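Local structure of tartrate dehydrogenase/decarboxylase (3FLK) at residues A9-D14 and E65-Y70; F44-C49 and L95-E100; G76-P81 and I88-S93. The protein oxidises tartrate to oxaloglycolate with NAD(+) and a divalent metal ion, and also converts meso-tartrate to D-glycerate and oxidatively decarboxylates D-malate to pyruvate. The protein carries 1 engineered substitution. All blocks are in the same frame, centred on the assembly; numbering follows the deposited sequence.

Contact 1. Residues A9-D14 and E65-Y70; sequences AAIPGD and EQLKQY
Leu-67, on helix 63-67, is the first residue of 65-70 to reach strand 6-13, where Ala-9 and Ile-11 receive it. CD2 rests on the methyl of Ala-9, with Leu-67 CD2 and Ala-9 CB 3.7 Å apart, and together with CD1 it meets the end of the isoleucine, Ile-11 CD1 lying 4.1 Å from both Leu-67 CD1 and Leu-67 CD2. The isoleucine and leucine thus come together tip to tip, the former set against both methyls of the leucine fork. On the strand side this depends on CG1 of Ile-11 standing opposite its own carbonyl carbon (chi1 -50°), with the rest of that branch extended so that CD1 points out to the leucine. After Leu-67 the chain turns back in a type I beta turn, closed by the bond from Tyr-70 N to Leu-67 O at 3.1 Å, and this brings the tyrosine over the start of the strand segment. Here the aromatic ring is met from one face: Ala-9 CB lies 4.1 Å from the centroid of the Tyr-70 ring and 22° off its normal, a CH-pi contact shifted toward the rim that carries CG. The backbone joins in, Ala-9 N being 3.6 Å from Tyr-70 CD1. One small methyl thus fills the corner between a leucine branch and a tyrosine face. The far end of the tyrosine is polar and is held elsewhere, its OH bonding to Asp-42. Ala-10 and Pro-12 pack instead against helix 17-35. Strand 6-13 is therefore covered by helices on both faces, and it lies in the parallel part of the mixed central sheet, between strands 39-43 and 72-77, a layered alpha/beta build in which the connection from 39-43 across strand 6-13 to 72-77 includes helices 49-55 and 63-67.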
loop_
_atom_site.group_PDB
_atom_site.type_symbol
_atom_site.label_atom_id
_atom_site.label_comp_id
_atom_site.label_asym_id
_atom_site.label_seq_id
_atom_site.Cartn_x
_atom_site.Cartn_y
_atom_site.Cartn_z
ATOM N N ALA A 9 4.206 -21.185 24.623
ATOM C CA ALA A 9 2.812 -21.418 24.277
ATOM C C ALA A 9 2.673 -21.483 22.757
ATOM O O ALA A 9 2.797 -20.467 22.068
ATOM C CB ALA A 9 1.928 -20.328 24.860
ATOM N N ALA A 10 2.442 -22.690 22.244
ATOM C CA ALA A 10 2.273 -22.917 20.812
ATOM C C ALA A 10 0.792 -22.893 20.451
ATOM O O ALA A 10 -0.002 -23.676 20.982
ATOM C CB ALA A 10 2.913 -24.239 20.399
ATOM N N ILE A 11 0.424 -21.973 19.563
ATOM C CA ILE A 11 -0.970 -21.776 19.176
ATOM C C ILE A 11 -1.063 -21.756 17.649
ATOM O O ILE A 11 -0.839 -20.715 17.027
ATOM C CB ILE A 11 -1.565 -20.463 19.777
ATOM C CG1 ILE A 11 -1.296 -20.376 21.286
ATOM C CG2 ILE A 11 -3.069 -20.361 19.477
ATOM C CD1 ILE A 11 -1.733 -19.064 21.937
ATOM N N PRO A 12 -1.373 -22.918 17.037
ATOM C CA PRO A 12 -1.423 -23.011 15.573
ATOM C C PRO A 12 -2.515 -22.150 14.924
ATOM O O PRO A 12 -2.278 -21.553 13.872
ATOM C CB PRO A 12 -1.674 -24.505 15.315
ATOM C CG PRO A 12 -2.237 -25.038 16.577
ATOM C CD PRO A 12 -1.675 -24.205 17.690
ATOM N N GLY A 13 -3.689 -22.090 15.547
ATOM C CA GLY A 13 -4.809 -21.321 15.011
ATOM C C GLY A 13 -5.541 -22.035 13.889
ATOM O O GLY A 13 -5.920 -23.200 14.034
ATOM N N ASP A 14 -5.723 -21.333 12.772
ATOM C CA ASP A 14 -6.510 -21.814 11.634
ATOM C C ASP A 14 -5.655 -22.143 10.416
ATOM O O ASP A 14 -4.510 -21.691 10.305
ATOM C CB ASP A 14 -7.544 -20.757 11.214
ATOM C CG ASP A 14 -8.578 -20.478 12.288
ATOM O OD1 ASP A 14 -9.102 -21.438 12.888
ATOM O OD2 ASP A 14 -8.884 -19.289 12.518
ATOM N N GLU A 65 -4.612 -14.983 31.738
ATOM C CA GLU A 65 -4.146 -15.673 32.936
ATOM C C GLU A 65 -3.302 -16.892 32.553
ATOM O O GLU A 65 -2.253 -17.143 33.150
ATOM C CB GLU A 65 -5.354 -16.085 33.787
ATOM C CG GLU A 65 -5.047 -16.890 35.043
ATOM C CD GLU A 65 -6.290 -17.562 35.611
ATOM O OE1 GLU A 65 -7.136 -16.859 36.212
ATOM O OE2 GLU A 65 -6.421 -18.798 35.453
ATOM N N GLN A 66 -3.756 -17.628 31.542
ATOM C CA GLN A 66 -3.069 -18.837 31.088
ATOM C C GLN A 66 -1.746 -18.541 30.384
ATOM O O GLN A 66 -0.738 -19.197 30.650
ATOM C CB GLN A 66 -3.975 -19.668 30.176
ATOM C CG GLN A 66 -5.211 -20.237 30.865
ATOM C CD GLN A 66 -5.990 -21.193 29.982
ATOM O OE1 GLN A 66 -5.438 -22.155 29.447
ATOM N NE2 GLN A 66 -7.284 -20.936 29.832
ATOM N N LEU A 67 -1.748 -17.548 29.498
ATOM C CA LEU A 67 -0.571 -17.254 28.678
ATOM C C LEU A 67 0.532 -16.482 29.405
ATOM O O LEU A 67 1.689 -16.517 28.982
ATOM C CB LEU A 67 -0.968 -16.541 27.381
ATOM C CG LEU A 67 -1.832 -17.320 26.385
ATOM C CD1 LEU A 67 -2.031 -16.492 25.141
ATOM C CD2 LEU A 67 -1.229 -18.679 26.031
ATOM N N LYS A 68 0.178 -15.799 30.493
ATOM C CA LYS A 68 1.170 -15.086 31.308
ATOM C C LYS A 68 2.131 -16.031 32.037
ATOM O O LYS A 68 3.189 -15.608 32.508
ATOM C CB LYS A 68 0.493 -14.131 32.297
ATOM C CG LYS A 68 0.236 -12.741 31.724
ATOM C CD LYS A 68 0.052 -11.696 32.822
ATOM C CE LYS A 68 -1.400 -11.575 33.266
ATOM N NZ LYS A 68 -2.238 -10.863 32.259
ATOM N N GLN A 69 1.762 -17.309 32.108
ATOM C CA GLN A 69 2.610 -18.343 32.705
ATOM C C GLN A 69 3.701 -18.815 31.737
ATOM O O GLN A 69 4.544 -19.645 32.093
ATOM C CB GLN A 69 1.768 -19.542 33.166
ATOM C CG GLN A 69 0.473 -19.192 33.916
ATOM C CD GLN A 69 0.675 -18.175 35.030
ATOM O OE1 GLN A 69 0.063 -17.104 35.022
ATOM N NE2 GLN A 69 1.541 -18.500 35.987
ATOM N N TYR A 70 3.685 -18.274 30.518
ATOM C CA TYR A 70 4.636 -18.664 29.478
ATOM C C TYR A 70 5.608 -17.543 29.137
ATOM O O TYR A 70 5.291 -16.361 29.290
ATOM C CB TYR A 70 3.892 -19.149 28.227
ATOM C CG TYR A 70 3.150 -20.444 28.449
ATOM C CD1 TYR A 70 3.738 -21.666 28.135
ATOM C CD2 TYR A 70 1.864 -20.450 28.991
ATOM C CE1 TYR A 70 3.065 -22.862 28.348
ATOM C CE2 TYR A 70 1.182 -21.640 29.210
ATOM C CZ TYR A 70 1.789 -22.842 28.884
ATOM O OH TYR A 70 1.122 -24.023 29.096
#

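Contact 2. Residues F44-C49 and L95-E100; sequences FEWASC and LKFRRE. With OXL (oxalate ion), chain G.
Phe-97 carries its ring from helix 94-100 to the loop 44-49, where it meets Trp-46 and Ala-47. From CB, the ring carbon CG is set opposite the carbonyl carbon (chi1 -67°), which sends the ring out from the helix toward the loop. Along one side of the ring CE1 packs on Leu-67, and the ring also touches Ile-11. The tip, CZ, does the touching across the contact: Phe-97 CZ lies 4.3 Å from Trp-46 CZ3, each atom near the plane of the other ring, so the two aromatics meet edge to edge rather than stacking. The same Phe-97 CZ is 4.3 Å from Ala-47 CB. Behind these residues the loop is fastened by Ser-48, whose OG donates to Glu-45 O at 2.9 Å and whose position is the N-cap of helix 49-55. Next to Phe-97 on the helix, Arg-98 runs extended from CG to NE toward the active site. Its guanidinium grips one oxygen of oxalate in a fork, with Arg-98 NH1 at 3.1 Å and NH2 at 3.0 Å from OXL O2, which sits at the group's edge and in its plane. Asn-269 at NE and Glu-281 at NH2 fix the rotation of that group. Consecutive residues thus have opposite chemistry: an apolar ring seats the helix on the loop, while Arg-98, with Arg-108, Arg-134 and Lys-192 of the second subunit, probably balances the oxalate's charge.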
loop_
_atom_site.group_PDB
_atom_site.type_symbol
_atom_site.label_atom_id
_atom_site.label_comp_id
_atom_site.label_asym_id
_atom_site.label_seq_id
_atom_site.Cartn_x
_atom_site.Cartn_y
_atom_site.Cartn_z
ATOM N N PHE A 44 -2.082 -25.100 22.446
ATOM C CA PHE A 44 -3.443 -24.665 22.748
ATOM C C PHE A 44 -4.308 -24.713 21.495
ATOM O O PHE A 44 -3.878 -24.289 20.418
ATOM C CB PHE A 44 -3.440 -23.255 23.343
ATOM C CG PHE A 44 -2.729 -23.155 24.664
ATOM C CD1 PHE A 44 -3.405 -23.413 25.852
ATOM C CD2 PHE A 44 -1.384 -22.811 24.722
ATOM C CE1 PHE A 44 -2.754 -23.323 27.077
ATOM C CE2 PHE A 44 -0.722 -22.721 25.944
ATOM C CZ PHE A 44 -1.411 -22.977 27.123
ATOM N N GLU A 45 -5.525 -25.231 21.650
ATOM C CA GLU A 45 -6.444 -25.441 20.532
ATOM C C GLU A 45 -7.331 -24.227 20.262
ATOM O O GLU A 45 -7.984 -24.148 19.220
ATOM C CB GLU A 45 -7.317 -26.680 20.773
ATOM C CG GLU A 45 -6.541 -27.964 21.072
ATOM C CD GLU A 45 -5.668 -28.417 19.914
ATOM O OE1 GLU A 45 -6.215 -28.711 18.829
ATOM O OE2 GLU A 45 -4.432 -28.492 20.094
ATOM N N TRP A 46 -7.357 -23.285 21.203
ATOM C CA TRP A 46 -8.156 -22.074 21.030
ATOM C C TRP A 46 -7.455 -21.012 20.179
ATOM O O TRP A 46 -6.415 -21.288 19.571
ATOM C CB TRP A 46 -8.680 -21.519 22.363
ATOM C CG TRP A 46 -7.772 -21.654 23.550
ATOM C CD1 TRP A 46 -7.730 -22.690 24.437
ATOM C CD2 TRP A 46 -6.816 -20.693 24.013
ATOM N NE1 TRP A 46 -6.794 -22.445 25.412
ATOM C CE2 TRP A 46 -6.220 -21.224 25.177
ATOM C CE3 TRP A 46 -6.401 -19.436 23.552
ATOM C CZ2 TRP A 46 -5.228 -20.543 25.888
ATOM C CZ3 TRP A 46 -5.413 -18.760 24.258
ATOM C CH2 TRP A 46 -4.837 -19.318 25.415
ATOM N N ALA A 47 -8.025 -19.806 20.142
ATOM C CA ALA A 47 -7.633 -18.774 19.173
ATOM C C ALA A 47 -7.736 -19.342 17.752
ATOM O O ALA A 47 -6.833 -19.190 16.921
ATOM C CB ALA A 47 -6.230 -18.227 19.470
ATOM N N SER A 48 -8.856 -20.020 17.509
ATOM C CA SER A 48 -9.157 -20.656 16.235
ATOM C C SER A 48 -10.656 -20.577 15.986
ATOM O O SER A 48 -11.447 -20.423 16.926
ATOM C CB SER A 48 -8.702 -22.118 16.241
ATOM O OG SER A 48 -9.511 -22.908 17.102
ATOM N N CYS A 49 -11.045 -20.679 14.720
ATOM C CA CYS A 49 -12.449 -20.594 14.339
ATOM C C CYS A 49 -13.244 -21.847 14.714
ATOM O O CYS A 49 -14.458 -21.774 14.901
ATOM C CB CYS A 49 -12.584 -20.251 12.855
ATOM S SG CYS A 49 -12.037 -18.558 12.481
ATOM N N LEU A 95 -5.310 -9.708 17.876
ATOM C CA LEU A 95 -5.300 -8.295 18.254
ATOM C C LEU A 95 -5.400 -8.091 19.768
ATOM O O LEU A 95 -4.850 -7.125 20.299
ATOM C CB LEU A 95 -6.372 -7.510 17.489
ATOM C CG LEU A 95 -5.922 -6.732 16.238
ATOM C CD1 LEU A 95 -4.832 -7.425 15.421
ATOM C CD2 LEU A 95 -7.099 -6.390 15.346
ATOM N N LYS A 96 -6.076 -9.011 20.457
ATOM C CA LYS A 96 -6.085 -9.025 21.922
ATOM C C LYS A 96 -4.704 -9.346 22.503
ATOM O O LYS A 96 -4.287 -8.721 23.479
ATOM C CB LYS A 96 -7.142 -9.992 22.465
ATOM C CG LYS A 96 -8.565 -9.451 22.397
ATOM C CD LYS A 96 -9.555 -10.366 23.112
ATOM C CE LYS A 96 -10.950 -9.760 23.110
ATOM N NZ LYS A 96 -11.971 -10.680 23.685
ATOM N N PHE A 97 -4.004 -10.314 21.906
ATOM C CA PHE A 97 -2.618 -10.614 22.280
ATOM C C PHE A 97 -1.739 -9.372 22.140
ATOM O O PHE A 97 -1.027 -8.999 23.070
ATOM C CB PHE A 97 -2.013 -11.725 21.404
ATOM C CG PHE A 97 -2.638 -13.086 21.581
ATOM C CD1 PHE A 97 -3.247 -13.457 22.774
ATOM C CD2 PHE A 97 -2.573 -14.019 20.550
ATOM C CE1 PHE A 97 -3.806 -14.726 22.924
ATOM C CE2 PHE A 97 -3.125 -15.289 20.692
ATOM C CZ PHE A 97 -3.740 -15.644 21.882
ATOM N N ARG A 98 -1.795 -8.744 20.967
ATOM C CA ARG A 98 -0.946 -7.597 20.651
ATOM C C ARG A 98 -1.183 -6.413 21.584
ATOM O O ARG A 98 -0.234 -5.768 22.030
ATOM C CB ARG A 98 -1.144 -7.166 19.195
ATOM C CG ARG A 98 -0.559 -8.126 18.169
ATOM C CD ARG A 98 -0.900 -7.686 16.758
ATOM N NE ARG A 98 -0.210 -8.479 15.743
ATOM C CZ ARG A 98 -0.500 -8.456 14.444
ATOM N NH1 ARG A 98 -1.476 -7.680 13.987
ATOM N NH2 ARG A 98 0.184 -9.216 13.595
ATOM N N ARG A 99 -2.449 -6.147 21.890
ATOM C CA ARG A 99 -2.814 -4.947 22.647
ATOM C C ARG A 99 -2.761 -5.141 24.158
ATOM O O ARG A 99 -2.214 -4.299 24.873
ATOM C CB ARG A 99 -4.165 -4.401 22.173
ATOM C CG ARG A 99 -4.092 -3.962 20.721
ATOM C CD ARG A 99 -5.370 -3.363 20.170
ATOM N NE ARG A 99 -5.117 -2.881 18.814
ATOM C CZ ARG A 99 -5.799 -1.922 18.194
ATOM N NH1 ARG A 99 -6.815 -1.312 18.791
ATOM N NH2 ARG A 99 -5.453 -1.572 16.964
ATOM N N GLU A 100 -3.299 -6.258 24.641
ATOM C CA GLU A 100 -3.316 -6.520 26.081
ATOM C C GLU A 100 -1.962 -6.940 26.657
ATOM O O GLU A 100 -1.710 -6.745 27.847
ATOM C CB GLU A 100 -4.426 -7.504 26.455
ATOM C CG GLU A 100 -5.804 -6.855 26.422
ATOM C CD GLU A 100 -6.935 -7.815 26.723
ATOM O OE1 GLU A 100 -6.841 -8.567 27.717
ATOM O OE2 GLU A 100 -7.932 -7.796 25.970
HETATM C C1 OXL G . -2.444 -8.454 9.107
HETATM C C2 OXL G . -1.106 -8.436 9.705
HETATM O O1 OXL G . -2.545 -8.568 7.861
HETATM O O2 OXL G . -0.984 -8.302 10.943
HETATM O O3 OXL G . -3.448 -8.342 9.845
HETATM O O4 OXL G . -0.111 -8.548 8.952
#

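Contact 3. Residues G76-P81 and I88-S93; sequences GAVGWP and ISLWGS. Engineered in segment 76-81: Gly-79 (natural residue Asp). With NAI (1,4-dihydronicotinamide adenine dinucleotide), chain F.
Val-78 straddles the hydroxyl of Ser-93 with both of its methyls: Ser-93 OG is 3.4 Å from Val-78 CG2 and 3.5 Å from Val-78 CG1. The branches then part. CG2, opposite the backbone N, faces the carbonyl of Ser-89, whereas CG1 turns to the leucine, Val-78 CG1 and Leu-90 CD1 being 3.9 Å apart. Under this apolar cover, Ser-93 OG is satisfied by donating to Ser-89 O at 2.7 Å, the donor tilted 24° from the carbonyl plane. Ser-89 has the same side-chain torsion, but its OG faces another way, packing against CA of Gly-79, an engineered residue, with Ser-89 OG 3.7 Å from Gly-79 CA; it is hydrogen-bonded to Asp-86 O. A water ties this corner together, bonded at once to Val-78 O, Ser-89 OG and the ribose hydroxyl O2D of the dinucleotide. The backbone also reaches the cofactor directly: Val-78 N donates to NAI O7N at 2.9 Å. That bond engages the carboxamide oxygen, probably helping to set the turn of the nicotinamide's amide, while helix 86-91 meets the adjoining ribose through the water. Val-78 thus serves both partners, its side chain packing on the helical segment and its N and O turned to the dinucleotide and the water.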
loop_
_atom_site.group_PDB
_atom_site.type_symbol
_atom_site.label_atom_id
_atom_site.label_comp_id
_atom_site.label_asym_id
_atom_site.label_seq_id
_atom_site.Cartn_x
_atom_site.Cartn_y
_atom_site.Cartn_z
ATOM N N GLY A 76 0.603 -19.449 14.883
ATOM C CA GLY A 76 0.467 -19.779 13.469
ATOM C C GLY A 76 -0.244 -18.683 12.703
ATOM O O GLY A 76 0.393 -17.765 12.185
ATOM N N ALA A 77 -1.571 -18.780 12.636
ATOM C CA ALA A 77 -2.400 -17.804 11.936
ATOM C C ALA A 77 -3.859 -17.965 12.334
ATOM O O ALA A 77 -4.275 -19.038 12.764
ATOM C CB ALA A 77 -2.248 -17.951 10.429
ATOM N N VAL A 78 -4.636 -16.898 12.176
ATOM C CA VAL A 78 -6.051 -16.936 12.532
ATOM C C VAL A 78 -6.943 -16.386 11.418
ATOM O O VAL A 78 -6.646 -15.351 10.813
ATOM C CB VAL A 78 -6.321 -16.218 13.887
ATOM C CG1 VAL A 78 -6.114 -14.702 13.775
ATOM C CG2 VAL A 78 -7.718 -16.540 14.396
ATOM N N GLY A 79 -8.032 -17.097 11.147
ATOM C CA GLY A 79 -9.013 -16.643 10.176
ATOM C C GLY A 79 -9.547 -17.774 9.328
ATOM O O GLY A 79 -8.788 -18.597 8.818
ATOM N N TRP A 80 -10.868 -17.814 9.195
ATOM C CA TRP A 80 -11.539 -18.748 8.306
ATOM C C TRP A 80 -12.851 -18.103 7.871
ATOM O O TRP A 80 -13.903 -18.388 8.450
ATOM C CB TRP A 80 -11.775 -20.100 8.993
ATOM C CG TRP A 80 -11.995 -21.210 8.013
ATOM C CD1 TRP A 80 -13.192 -21.755 7.644
ATOM C CD2 TRP A 80 -10.991 -21.892 7.251
ATOM N NE1 TRP A 80 -12.996 -22.740 6.704
ATOM C CE2 TRP A 80 -11.654 -22.846 6.445
ATOM C CE3 TRP A 80 -9.595 -21.791 7.172
ATOM C CZ2 TRP A 80 -10.967 -23.698 5.573
ATOM C CZ3 TRP A 80 -8.911 -22.639 6.301
ATOM C CH2 TRP A 80 -9.601 -23.580 5.515
ATOM N N PRO A 81 -12.784 -17.208 6.861
ATOM C CA PRO A 81 -13.929 -16.382 6.457
ATOM C C PRO A 81 -15.165 -17.160 5.991
ATOM O O PRO A 81 -16.271 -16.616 6.030
ATOM C CB PRO A 81 -13.366 -15.512 5.324
ATOM C CG PRO A 81 -12.155 -16.222 4.848
ATOM C CD PRO A 81 -11.591 -16.921 6.042
ATOM N N ILE A 88 -14.158 -10.469 13.253
ATOM C CA ILE A 88 -14.463 -11.183 14.492
ATOM C C ILE A 88 -13.284 -12.060 14.932
ATOM O O ILE A 88 -12.874 -12.006 16.092
ATOM C CB ILE A 88 -15.779 -11.999 14.386
ATOM C CG1 ILE A 88 -16.975 -11.042 14.289
ATOM C CG2 ILE A 88 -15.935 -12.947 15.579
ATOM C CD1 ILE A 88 -18.301 -11.703 13.941
ATOM N N SER A 89 -12.734 -12.843 14.004
ATOM C CA SER A 89 -11.625 -13.744 14.319
ATOM C C SER A 89 -10.351 -13.021 14.758
ATOM O O SER A 89 -9.741 -13.396 15.762
ATOM C CB SER A 89 -11.334 -14.703 13.154
ATOM O OG SER A 89 -10.982 -14.007 11.975
ATOM N N LEU A 90 -9.959 -11.981 14.022
ATOM C CA LEU A 90 -8.723 -11.255 14.329
ATOM C C LEU A 90 -8.810 -10.475 15.642
ATOM O O LEU A 90 -7.907 -10.558 16.478
ATOM C CB LEU A 90 -8.319 -10.324 13.178
ATOM C CG LEU A 90 -6.859 -9.847 13.189
ATOM C CD1 LEU A 90 -5.913 -10.962 12.766
ATOM C CD2 LEU A 90 -6.668 -8.630 12.292
ATOM N N TRP A 91 -9.904 -9.731 15.816
ATOM C CA TRP A 91 -10.110 -8.911 17.009
ATOM C C TRP A 91 -10.375 -9.739 18.262
ATOM O O TRP A 91 -10.107 -9.287 19.376
ATOM C CB TRP A 91 -11.234 -7.894 16.783
ATOM C CG TRP A 91 -10.796 -6.732 15.953
ATOM C CD1 TRP A 91 -10.807 -6.644 14.590
ATOM C CD2 TRP A 91 -10.267 -5.491 16.432
ATOM N NE1 TRP A 91 -10.316 -5.421 14.190
ATOM C CE2 TRP A 91 -9.982 -4.694 15.302
ATOM C CE3 TRP A 91 -10.005 -4.975 17.708
ATOM C CZ2 TRP A 91 -9.443 -3.410 15.408
ATOM C CZ3 TRP A 91 -9.472 -3.698 17.812
ATOM C CH2 TRP A 91 -9.199 -2.929 16.670
ATOM N N GLY A 92 -10.884 -10.953 18.075
ATOM C CA GLY A 92 -11.160 -11.851 19.190
ATOM C C GLY A 92 -9.973 -12.683 19.638
ATOM O O GLY A 92 -10.066 -13.407 20.633
ATOM N N SER A 93 -8.856 -12.584 18.915
ATOM C CA SER A 93 -7.678 -13.391 19.226
ATOM C C SER A 93 -6.353 -12.621 19.147
ATOM O O SER A 93 -5.874 -12.111 20.162
ATOM C CB SER A 93 -7.644 -14.656 18.353
ATOM O OG SER A 93 -7.565 -14.328 16.978
HETATM P PA NAI F . -2.919 -14.967 3.465
HETATM O O1A NAI F . -1.579 -14.512 3.900
HETATM O O2A NAI F . -3.442 -16.051 4.316
HETATM O O5B NAI F . -2.831 -15.485 1.953
HETATM C C5B NAI F . -2.550 -14.630 0.868
HETATM C C4B NAI F . -1.993 -15.433 -0.302
HETATM O O4B NAI F . -0.667 -15.838 -0.016
HETATM C C3B NAI F . -2.802 -16.694 -0.572
HETATM O O3B NAI F . -2.915 -16.861 -1.965
HETATM C C2B NAI F . -1.967 -17.801 0.041
HETATM O O2B NAI F . -2.098 -19.019 -0.654
HETATM C C1B NAI F . -0.552 -17.252 -0.019
HETATM N N9A NAI F . 0.248 -17.708 1.131
HETATM C C8A NAI F . 0.165 -17.260 2.425
HETATM N N7A NAI F . 1.072 -17.936 3.164
HETATM C C5A NAI F . 1.730 -18.801 2.370
HETATM C C6A NAI F . 2.744 -19.722 2.617
HETATM N N6A NAI F . 3.252 -19.854 3.839
HETATM N N1A NAI F . 3.226 -20.489 1.575
HETATM C C2A NAI F . 2.711 -20.350 0.304
HETATM N N3A NAI F . 1.708 -19.428 0.071
HETATM C C4A NAI F . 1.221 -18.672 1.085
HETATM O O3 NAI F . -3.875 -13.660 3.460
HETATM P PN NAI F . -5.406 -13.543 2.964
HETATM O O1N NAI F . -5.703 -14.537 1.911
HETATM O O2N NAI F . -5.617 -12.113 2.642
HETATM O O5D NAI F . -6.248 -13.883 4.284
HETATM C C5D NAI F . -6.620 -15.204 4.622
HETATM C C4D NAI F . -7.074 -15.261 6.080
HETATM O O4D NAI F . -5.966 -15.070 6.939
HETATM C C3D NAI F . -8.088 -14.185 6.446
HETATM O O3D NAI F . -9.026 -14.770 7.317
HETATM C C2D NAI F . -7.275 -13.140 7.190
HETATM O O2D NAI F . -8.042 -12.436 8.138
HETATM C C1D NAI F . -6.210 -14.006 7.847
HETATM N N1N NAI F . -4.939 -13.327 8.167
HETATM C C2N NAI F . -4.438 -13.502 9.427
HETATM C C3N NAI F . -3.234 -12.917 9.799
HETATM C C7N NAI F . -2.582 -13.344 11.084
HETATM O O7N NAI F . -3.152 -14.391 11.839
HETATM N N7N NAI F . -1.475 -12.725 11.490
HETATM C C4N NAI F . -2.537 -12.148 8.867
HETATM C C5N NAI F . -3.049 -11.977 7.581
HETATM C C6N NAI F . -4.259 -12.577 7.237
HETATM O O HOH W 1 -8.594 -13.223 10.580
#

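In the fold
From the N terminus, residues 9-14 and then 44-49 open contacts 1 and 2. Contact 1 closes first, at 65-70, inside the loop that contact 2 still holds open, so these two cross. Contact 3 opens only afterwards, on strand 72-77, and closes its short loop at 88-93; it follows contact 1 in series and is nested within contact 2, which closes last at 95-100. Asp-14 links all three, with one carboxylate oxygen probably bonded to Cys-49 N and the other to Gly-79 N. Together the contacts tie strands 6-13 and 72-77 to helices 63-67 and 86-91, and the loop after strand 39-43 to helix 94-100, joining sheet to cofactor and oxalate pockets.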